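Long-range contact in maleylpyruvate isomerase (Ralstonia sp., PDB 2V6K), which catalyses the glutathione-dependent isomerisation of maleylpyruvate to fumarylpyruvate in naphthalene degradation, as a homodimeric zeta-class glutathione transferase: residues A[136-148]-A[175-189]. Residues are numbered along the deposited sequence; the frame is centred on the assembly and turned at random. Where two conformers were deposited one is given.
Sequences ISAGFDAYEALLA and SARRFQVDLTPYPLI. With TGG (gamma-glutamyl-S-(1,2-dicarboxyethyl)cysteinylglycine), chain C.
The connection between helices 164-178 and 187-196 runs along segment 136-148 of helix 125-149, with backbones closest at E144 and Y186, whose CA atoms lie 6.0 Å apart. E144 binds the start of helix 187-196 in bidentate fashion: OE2 accepts from L188 N at 2.8 Å and OE1 from I189 N at 2.9 Å, both through syn lone pairs and nearly straight. A bend at chi2 (81°), after CG sets out anti to the backbone N, turns the carboxylate onto these amides, where the helix dipole would probably favour its negative charge. Y186, the N-cap residue, lays its ring between two aliphatic groups, with F140 CB centred over one face at 3.6 Å from the centroid and P185 CB over the opposite one. Its hydroxyl donates to D141 OD1 (2.9 Å), arriving 49° out of the carboxylate plane. The F140 ring turns its edge to Y186 in a T-shaped pair, planes at 78°, while I189 CD1 covers an F140 face and L183 CD2 meets the ring edge, 3.8 Å from F140 CE2. This packing belongs to the all-helical C-terminal domain of the glutathione transferase fold, and I189 fits as a knob among F140, Y143, E144 and L147. I136 rests on A176 and V181, and in one conformer of S137 a water bridges its OG, also bonded to G133 O, to D182 O. Helix 164-178 ends in a Schellman motif with Q180 as C-prime residue; within it, one conformer of R178 extends to the bound glutathione conjugate, NH1 donating to carboxylate oxygen OJ2 at 3.2 Å.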
ATOM      1  N   ILE A 136       8.414   9.199   7.531  1.00  4.09           N
ATOM      2  CA  ILE A 136       7.971  10.315   6.702  1.00  4.01           C
ATOM      3  C   ILE A 136       9.148  10.908   5.931  1.00  4.71           C
ATOM      4  O   ILE A 136       9.049  11.128   4.723  1.00  4.92           O
ATOM      5  CB  ILE A 136       7.252  11.392   7.534  1.00  4.64           C
ATOM      6  CG1 ILE A 136       5.907  10.847   8.015  1.00  4.83           C
ATOM      7  CG2 ILE A 136       7.049  12.663   6.710  1.00  4.85           C
ATOM      8  CD1 ILE A 136       5.267  11.647   9.132  1.00  5.35           C
ATOM      9  N   SER A 137      10.272  11.145   6.603  1.00  4.28           N
ATOM     10  CA  SER A 137      11.426  11.723   5.925  0.50  4.46           C
ATOM     11  C   SER A 137      11.972  10.812   4.833  1.00  4.81           C
ATOM     12  O   SER A 137      12.329  11.280   3.761  1.00  4.61           O
ATOM     13  CB  SER A 137      12.518  12.083   6.924  0.50  4.89           C
ATOM     14  OG  SER A 137      12.052  13.083   7.808  0.50  3.26           O
ATOM     15  N   ALA A 138      12.025   9.508   5.095  1.00  4.42           N
ATOM     16  CA  ALA A 138      12.524   8.574   4.092  1.00  4.61           C
ATOM     17  C   ALA A 138      11.617   8.582   2.862  1.00  4.43           C
ATOM     18  O   ALA A 138      12.098   8.646   1.724  1.00  5.14           O
ATOM     19  CB  ALA A 138      12.637   7.166   4.671  1.00  5.41           C
ATOM     20  N   GLY A 139      10.309   8.528   3.090  1.00  4.65           N
ATOM     21  CA  GLY A 139       9.349   8.518   1.989  1.00  4.76           C
ATOM     22  C   GLY A 139       9.323   9.826   1.226  1.00  3.83           C
ATOM     23  O   GLY A 139       9.275   9.823  -0.003  1.00  4.78           O
ATOM     24  N   PHE A 140       9.355  10.939   1.953  1.00  3.84           N
ATOM     25  CA  PHE A 140       9.390  12.259   1.326  1.00  3.78           C
ATOM     26  C   PHE A 140      10.703  12.511   0.579  1.00  4.04           C
ATOM     27  O   PHE A 140      10.698  13.180  -0.447  1.00  4.30           O
ATOM     28  CB  PHE A 140       9.121  13.360   2.351  1.00  4.09           C
ATOM     29  CG  PHE A 140       7.658  13.570   2.678  1.00  3.54           C
ATOM     30  CD1 PHE A 140       6.661  12.704   2.211  1.00  5.16           C
ATOM     31  CD2 PHE A 140       7.283  14.639   3.479  1.00  4.39           C
ATOM     32  CE1 PHE A 140       5.320  12.923   2.528  1.00  5.60           C
ATOM     33  CE2 PHE A 140       5.946  14.871   3.798  1.00  5.38           C
ATOM     34  CZ  PHE A 140       4.964  14.008   3.329  1.00  4.39           C
ATOM     35  N   ASP A 141      11.826  11.983   1.074  1.00  3.67           N
ATOM     36  CA  ASP A 141      13.078  12.063   0.306  1.00  4.44           C
ATOM     37  C   ASP A 141      12.854  11.514  -1.105  1.00  4.61           C
ATOM     38  O   ASP A 141      13.245  12.144  -2.093  1.00  5.56           O
ATOM     39  CB  ASP A 141      14.217  11.278   0.969  1.00  5.58           C
ATOM     40  CG  ASP A 141      14.791  11.959   2.198  1.00  8.00           C
ATOM     41  OD1 ASP A 141      14.548  13.161   2.423  1.00  9.19           O
ATOM     42  OD2 ASP A 141      15.506  11.262   2.954  1.00 11.33           O
ATOM     43  N   ALA A 142      12.224  10.345  -1.190  1.00  5.05           N
ATOM     44  CA  ALA A 142      11.997   9.689  -2.474  1.00  5.22           C
ATOM     45  C   ALA A 142      10.960  10.424  -3.314  1.00  5.11           C
ATOM     46  O   ALA A 142      11.171  10.636  -4.507  1.00  5.37           O
ATOM     47  CB  ALA A 142      11.589   8.239  -2.269  1.00  6.31           C
ATOM     48  N   TYR A 143       9.843  10.801  -2.691  1.00  4.13           N
ATOM     49  CA  TYR A 143       8.758  11.491  -3.385  1.00  3.80           C
ATOM     50  C   TYR A 143       9.274  12.811  -3.966  1.00  4.15           C
ATOM     51  O   TYR A 143       9.047  13.113  -5.149  1.00  4.50           O
ATOM     52  CB  TYR A 143       7.606  11.730  -2.403  1.00  3.69           C
ATOM     53  CG  TYR A 143       6.250  11.992  -3.011  1.00  3.23           C
ATOM     54  CD1 TYR A 143       5.235  11.054  -2.906  1.00  3.91           C
ATOM     55  CD2 TYR A 143       5.971  13.194  -3.660  1.00  3.82           C
ATOM     56  CE1 TYR A 143       3.978  11.295  -3.434  1.00  3.68           C
ATOM     57  CE2 TYR A 143       4.712  13.441  -4.205  1.00  3.91           C
ATOM     58  CZ  TYR A 143       3.724  12.479  -4.087  1.00  3.78           C
ATOM     59  OH  TYR A 143       2.472  12.697  -4.612  1.00  4.77           O
ATOM     60  N   GLU A 144       9.976  13.583  -3.140  1.00  4.54           N
ATOM     61  CA  GLU A 144      10.580  14.851  -3.560  1.00  4.12           C
ATOM     62  C   GLU A 144      11.537  14.666  -4.735  1.00  4.85           C
ATOM     63  O   GLU A 144      11.518  15.455  -5.689  1.00  5.10           O
ATOM     64  CB  GLU A 144      11.315  15.484  -2.377  1.00  4.47           C
ATOM     65  CG  GLU A 144      11.950  16.837  -2.662  1.00  3.67           C
ATOM     66  CD  GLU A 144      10.972  18.000  -2.604  1.00  5.16           C
ATOM     67  OE1 GLU A 144       9.787  17.808  -2.247  1.00  5.00           O
ATOM     68  OE2 GLU A 144      11.414  19.126  -2.910  1.00  4.77           O
ATOM     69  N   ALA A 145      12.377  13.634  -4.666  1.00  5.17           N
ATOM     70  CA  ALA A 145      13.321  13.351  -5.747  1.00  6.00           C
ATOM     71  C   ALA A 145      12.583  13.046  -7.048  1.00  6.20           C
ATOM     72  O   ALA A 145      13.003  13.490  -8.124  1.00  7.77           O
ATOM     73  CB  ALA A 145      14.234  12.200  -5.368  1.00  7.32           C
ATOM     74  N   LEU A 146      11.484  12.300  -6.954  1.00  5.91           N
ATOM     75  CA  LEU A 146      10.686  11.984  -8.142  1.00  6.78           C
ATOM     76  C   LEU A 146       9.996  13.203  -8.734  1.00  7.79           C
ATOM     77  O   LEU A 146       9.914  13.332  -9.960  1.00  8.50           O
ATOM     78  CB  LEU A 146       9.685  10.864  -7.848  1.00  7.11           C
ATOM     79  CG  LEU A 146      10.335   9.499  -7.606  1.00  8.64           C
ATOM     80  CD1 LEU A 146       9.325   8.524  -7.025  1.00 12.98           C
ATOM     81  CD2 LEU A 146      10.948   8.936  -8.881  1.00 10.70           C
ATOM     82  N   LEU A 147       9.528  14.108  -7.878  1.00  6.40           N
ATOM     83  CA  LEU A 147       8.934  15.370  -8.346  1.00  7.07           C
ATOM     84  C   LEU A 147       9.940  16.202  -9.126  1.00  8.22           C
ATOM     85  O   LEU A 147       9.571  16.906 -10.069  1.00 10.05           O
ATOM     86  CB  LEU A 147       8.387  16.194  -7.175  1.00  6.29           C
ATOM     87  CG  LEU A 147       7.187  15.638  -6.404  1.00  6.82           C
ATOM     88  CD1 LEU A 147       6.741  16.615  -5.329  1.00  8.15           C
ATOM     89  CD2 LEU A 147       6.032  15.325  -7.338  1.00  9.67           C
ATOM     90  N   ALA A 148      11.209  16.109  -8.730  1.00  8.38           N
ATOM     91  CA  ALA A 148      12.281  16.923  -9.304  1.00 10.75           C
ATOM     92  C   ALA A 148      12.688  16.499 -10.705  1.00 11.86           C
ATOM     93  O   ALA A 148      13.098  17.337 -11.510  1.00 11.56           O
ATOM     94  CB  ALA A 148      13.492  16.906  -8.389  1.00 11.18           C
ATOM     95  N   SER A 175      -0.074  14.885   8.401  1.00  6.22           N
ATOM     96  CA  SER A 175       0.473  14.021   9.446  1.00  6.44           C
ATOM     97  C   SER A 175       1.897  14.438   9.816  1.00  6.94           C
ATOM     98  O   SER A 175       2.254  14.479  10.999  1.00  7.12           O
ATOM     99  CB  SER A 175       0.438  12.552   9.008  1.00  5.69           C
ATOM    100  OG  SER A 175       0.961  11.710  10.029  1.00  5.93           O
ATOM    101  N   ALA A 176       2.704  14.763   8.809  1.00  6.67           N
ATOM    102  CA  ALA A 176       4.061  15.268   9.049  1.00  6.55           C
ATOM    103  C   ALA A 176       4.048  16.481   9.975  1.00  7.04           C
ATOM    104  O   ALA A 176       4.862  16.581  10.897  1.00  6.10           O
ATOM    105  CB  ALA A 176       4.742  15.613   7.730  1.00  6.72           C
ATOM    106  N   ARG A 177       3.111  17.398   9.744  1.00  6.54           N
ATOM    107  CA  ARG A 177       2.998  18.578  10.594  0.50  6.81           C
ATOM    108  C   ARG A 177       2.612  18.186  12.029  1.00  7.33           C
ATOM    109  O   ARG A 177       3.171  18.720  12.988  1.00  6.95           O
ATOM    110  CB  ARG A 177       2.056  19.621   9.964  0.50  7.40           C
ATOM    111  CG  ARG A 177       2.572  20.125   8.603  0.50  7.90           C
ATOM    112  CD  ARG A 177       1.818  21.335   8.043  0.50  9.42           C
ATOM    113  NE  ARG A 177       2.603  21.998   6.996  0.50 10.04           N
ATOM    114  CZ  ARG A 177       2.227  22.166   5.727  0.50 10.86           C
ATOM    115  NH1 ARG A 177       1.042  21.750   5.298  0.50  7.44           N
ATOM    116  NH2 ARG A 177       3.045  22.777   4.880  0.50 11.23           N
ATOM    117  N   ARG A 178       1.694  17.227  12.164  1.00  7.27           N
ATOM    118  CA  ARG A 178       1.273  16.712  13.467  0.50  7.85           C
ATOM    119  C   ARG A 178       2.459  16.157  14.265  1.00  7.86           C
ATOM    120  O   ARG A 178       2.570  16.371  15.478  1.00  8.15           O
ATOM    121  CB  ARG A 178       0.206  15.628  13.269  0.50  9.35           C
ATOM    122  CG  ARG A 178      -0.235  14.913  14.532  0.50 11.08           C
ATOM    123  CD  ARG A 178      -1.032  13.664  14.201  0.50 12.66           C
ATOM    124  NE  ARG A 178      -1.468  12.973  15.411  0.50 12.43           N
ATOM    125  CZ  ARG A 178      -2.095  11.799  15.432  0.50 13.32           C
ATOM    126  NH1 ARG A 178      -2.372  11.155  14.304  0.50 11.48           N
ATOM    127  NH2 ARG A 178      -2.445  11.266  16.591  0.50 10.98           N
ATOM    128  N   PHE A 179       3.342  15.437  13.580  1.00  7.46           N
ATOM    129  CA  PHE A 179       4.492  14.815  14.238  1.00  7.20           C
ATOM    130  C   PHE A 179       5.751  15.679  14.246  1.00  6.96           C
ATOM    131  O   PHE A 179       6.842  15.188  14.550  1.00  7.26           O
ATOM    132  CB  PHE A 179       4.747  13.414  13.670  1.00  7.39           C
ATOM    133  CG  PHE A 179       3.671  12.433  14.016  1.00  7.14           C
ATOM    134  CD1 PHE A 179       3.466  12.056  15.345  1.00  7.97           C
ATOM    135  CD2 PHE A 179       2.853  11.888  13.029  1.00  8.46           C
ATOM    136  CE1 PHE A 179       2.466  11.153  15.690  1.00  8.63           C
ATOM    137  CE2 PHE A 179       1.847  10.971  13.367  1.00  9.21           C
ATOM    138  CZ  PHE A 179       1.656  10.610  14.701  1.00  9.00           C
ATOM    139  N   GLN A 180       5.576  16.960  13.907  1.00  7.31           N
ATOM    140  CA  GLN A 180       6.637  17.972  13.960  0.50  7.80           C
ATOM    141  C   GLN A 180       7.856  17.598  13.118  1.00  7.45           C
ATOM    142  O   GLN A 180       9.007  17.796  13.511  1.00  8.57           O
ATOM    143  CB  GLN A 180       7.018  18.294  15.409  0.50  8.52           C
ATOM    144  CG  GLN A 180       5.908  18.996  16.185  0.50 10.86           C
ATOM    145  CD  GLN A 180       6.264  19.233  17.638  0.50 12.65           C
ATOM    146  OE1 GLN A 180       6.602  18.301  18.367  0.50 15.74           O
ATOM    147  NE2 GLN A 180       6.178  20.485  18.068  0.50 16.05           N
ATOM    148  N   VAL A 181       7.583  17.071  11.931  1.00  6.07           N
ATOM    149  CA  VAL A 181       8.634  16.741  10.979  1.00  6.26           C
ATOM    150  C   VAL A 181       9.069  18.017  10.269  1.00  6.58           C
ATOM    151  O   VAL A 181       8.228  18.788   9.803  1.00  7.90           O
ATOM    152  CB  VAL A 181       8.125  15.723   9.936  1.00  6.22           C
ATOM    153  CG1 VAL A 181       9.227  15.350   8.947  1.00  8.39           C
ATOM    154  CG2 VAL A 181       7.579  14.484  10.632  1.00  8.07           C
ATOM    155  N   ASP A 182      10.378  18.233  10.193  1.00  5.87           N
ATOM    156  CA  ASP A 182      10.931  19.350   9.437  1.00  7.05           C
ATOM    157  C   ASP A 182      10.670  19.137   7.950  1.00  6.87           C
ATOM    158  O   ASP A 182      11.168  18.181   7.351  1.00  8.50           O
ATOM    159  CB  ASP A 182      12.433  19.477   9.702  1.00  8.26           C
ATOM    160  CG  ASP A 182      13.052  20.687   9.021  1.00 10.17           C
ATOM    161  OD1 ASP A 182      12.304  21.561   8.526  1.00  9.90           O
ATOM    162  OD2 ASP A 182      14.299  20.765   8.994  1.00 15.59           O
ATOM    163  N   LEU A 183       9.868  20.026   7.371  1.00  6.67           N
ATOM    164  CA  LEU A 183       9.515  19.933   5.954  1.00  6.10           C
ATOM    165  C   LEU A 183      10.379  20.822   5.064  1.00  5.57           C
ATOM    166  O   LEU A 183      10.200  20.837   3.850  1.00  5.74           O
ATOM    167  CB  LEU A 183       8.029  20.242   5.739  1.00  6.63           C
ATOM    168  CG  LEU A 183       7.061  19.243   6.378  1.00  8.23           C
ATOM    169  CD1 LEU A 183       5.623  19.719   6.218  1.00 12.82           C
ATOM    170  CD2 LEU A 183       7.239  17.862   5.773  1.00 10.20           C
ATOM    171  N   THR A 184      11.334  21.536   5.656  1.00  5.75           N
ATOM    172  CA  THR A 184      12.236  22.378   4.868  1.00  6.02           C
ATOM    173  C   THR A 184      12.886  21.635   3.684  1.00  6.04           C
ATOM    174  O   THR A 184      12.982  22.200   2.598  1.00  5.27           O
ATOM    175  CB  THR A 184      13.317  23.055   5.740  1.00  6.51           C
ATOM    176  OG1 THR A 184      12.694  23.679   6.865  1.00  8.83           O
ATOM    177  CG2 THR A 184      14.080  24.119   4.942  1.00  6.74           C
ATOM    178  N   PRO A 185      13.353  20.382   3.888  1.00  4.86           N
ATOM    179  CA  PRO A 185      13.997  19.681   2.768  1.00  5.43           C
ATOM    180  C   PRO A 185      13.114  19.339   1.569  1.00  5.11           C
ATOM    181  O   PRO A 185      13.630  18.840   0.566  1.00  6.19           O
ATOM    182  CB  PRO A 185      14.495  18.381   3.412  1.00  5.26           C
ATOM    183  CG  PRO A 185      14.609  18.704   4.861  1.00  5.98           C
ATOM    184  CD  PRO A 185      13.429  19.578   5.124  1.00  5.33           C
ATOM    185  N   TYR A 186      11.812  19.600   1.667  1.00  5.40           N
ATOM    186  CA  TYR A 186      10.859  19.168   0.638  1.00  5.32           C
ATOM    187  C   TYR A 186      10.079  20.331   0.032  1.00  5.26           C
ATOM    188  O   TYR A 186       8.857  20.380   0.142  1.00  5.62           O
ATOM    189  CB  TYR A 186       9.909  18.101   1.208  1.00  6.29           C
ATOM    190  CG  TYR A 186      10.640  17.087   2.049  1.00  4.49           C
ATOM    191  CD1 TYR A 186      11.532  16.196   1.467  1.00  6.72           C
ATOM    192  CD2 TYR A 186      10.464  17.040   3.429  1.00  5.70           C
ATOM    193  CE1 TYR A 186      12.235  15.288   2.224  1.00  6.27           C
ATOM    194  CE2 TYR A 186      11.163  16.120   4.203  1.00  5.73           C
ATOM    195  CZ  TYR A 186      12.043  15.251   3.588  1.00  7.06           C
ATOM    196  OH  TYR A 186      12.748  14.332   4.331  1.00  8.76           O
ATOM    197  N   PRO A 187      10.778  21.272  -0.628  1.00  5.00           N
ATOM    198  CA  PRO A 187      10.072  22.424  -1.178  1.00  4.67           C
ATOM    199  C   PRO A 187       9.060  22.076  -2.267  1.00  5.04           C
ATOM    200  O   PRO A 187       8.048  22.761  -2.395  1.00  5.35           O
ATOM    201  CB  PRO A 187      11.202  23.283  -1.757  1.00  4.96           C
ATOM    202  CG  PRO A 187      12.303  22.310  -2.041  1.00  5.15           C
ATOM    203  CD  PRO A 187      12.224  21.343  -0.903  1.00  5.02           C
ATOM    204  N   LEU A 188       9.328  21.029  -3.041  1.00  5.06           N
ATOM    205  CA  LEU A 188       8.419  20.674  -4.124  1.00  5.20           C
ATOM    206  C   LEU A 188       7.135  20.092  -3.553  1.00  4.46           C
ATOM    207  O   LEU A 188       6.038  20.453  -3.985  1.00  5.27           O
ATOM    208  CB  LEU A 188       9.086  19.740  -5.137  1.00  6.25           C
ATOM    209  CG  LEU A 188      10.365  20.278  -5.809  1.00  6.04           C
ATOM    210  CD1 LEU A 188      10.956  19.244  -6.751  1.00  8.61           C
ATOM    211  CD2 LEU A 188      10.144  21.606  -6.539  1.00  7.88           C
ATOM    212  N   ILE A 189       7.274  19.231  -2.549  1.00  4.71           N
ATOM    213  CA  ILE A 189       6.128  18.717  -1.813  1.00  4.96           C
ATOM    214  C   ILE A 189       5.351  19.860  -1.155  1.00  4.87           C
ATOM    215  O   ILE A 189       4.119  19.908  -1.242  1.00  5.39           O
ATOM    216  CB  ILE A 189       6.572  17.659  -0.771  1.00  4.65           C
ATOM    217  CG1 ILE A 189       6.908  16.341  -1.480  1.00  5.85           C
ATOM    218  CG2 ILE A 189       5.507  17.436   0.298  1.00  6.23           C
ATOM    219  CD1 ILE A 189       7.543  15.285  -0.576  1.00  6.70           C
TER
HETATM  220  OC1 TGG C1213      -5.941   2.718   3.038  1.00  8.53           O
HETATM  221  CO1 TGG C1213      -6.639   1.929   3.707  1.00  7.71           C
HETATM  222  OT1 TGG C1213      -7.886   1.972   3.750  1.00  7.87           O
HETATM  223  CA1 TGG C1213      -5.924   0.861   4.483  1.00  7.94           C
HETATM  224  NN1 TGG C1213      -4.764   0.386   3.739  1.00  8.80           N
HETATM  225  CB1 TGG C1213      -5.432   1.401   5.822  1.00  8.71           C
HETATM  226  CG1 TGG C1213      -6.593   1.804   6.716  1.00  7.87           C
HETATM  227  CD1 TGG C1213      -6.214   2.076   8.166  1.00 11.53           C
HETATM  228  OE1 TGG C1213      -4.834   2.178   8.423  1.00  8.77           O
HETATM  229  NN2 TGG C1213      -6.924   3.216   8.658  1.00  7.78           N
HETATM  230  CA2 TGG C1213      -6.533   3.933   9.841  1.00  7.01           C
HETATM  231  CO2 TGG C1213      -7.146   3.112  10.968  1.00  9.77           C
HETATM  232  OC2 TGG C1213      -8.552   3.136  10.998  1.00  8.13           O
HETATM  233  NN3 TGG C1213      -6.527   3.276  12.248  1.00  8.27           N
HETATM  234  CA3 TGG C1213      -7.161   2.727  13.429  1.00  8.57           C
HETATM  235  CO3 TGG C1213      -6.138   2.008  14.261  1.00  9.97           C
HETATM  236  OC3 TGG C1213      -4.954   1.966  13.872  1.00  8.78           O
HETATM  237  OT3 TGG C1213      -6.545   1.492  15.328  1.00 10.18           O
HETATM  238  CB2 TGG C1213      -7.075   5.326   9.589  1.00  8.39           C
HETATM  239  SG2 TGG C1213      -7.055   6.420  10.955  1.00  9.73           S
HETATM  240  CD2 TGG C1213      -5.401   6.851  11.374  1.00  9.76           C
HETATM  241  CE2 TGG C1213      -4.833   7.783  10.330  1.00 12.94           C
HETATM  242  OE2 TGG C1213      -4.656   8.995  10.593  1.00 13.45           O
HETATM  243  OF2 TGG C1213      -4.551   7.317   9.202  1.00 14.73           O
HETATM  244  CF2 TGG C1213      -5.514   7.495  12.756  1.00 11.69           C
HETATM  245  CH2 TGG C1213      -4.189   7.782  13.416  1.00 12.64           C
HETATM  246  OI2 TGG C1213      -3.158   7.242  12.977  1.00 11.33           O
HETATM  247  OJ2 TGG C1213      -4.184   8.573  14.389  1.00 14.59           O
HETATM  248  O   HOH W   1      12.569  15.845   7.843  1.00 22.16           O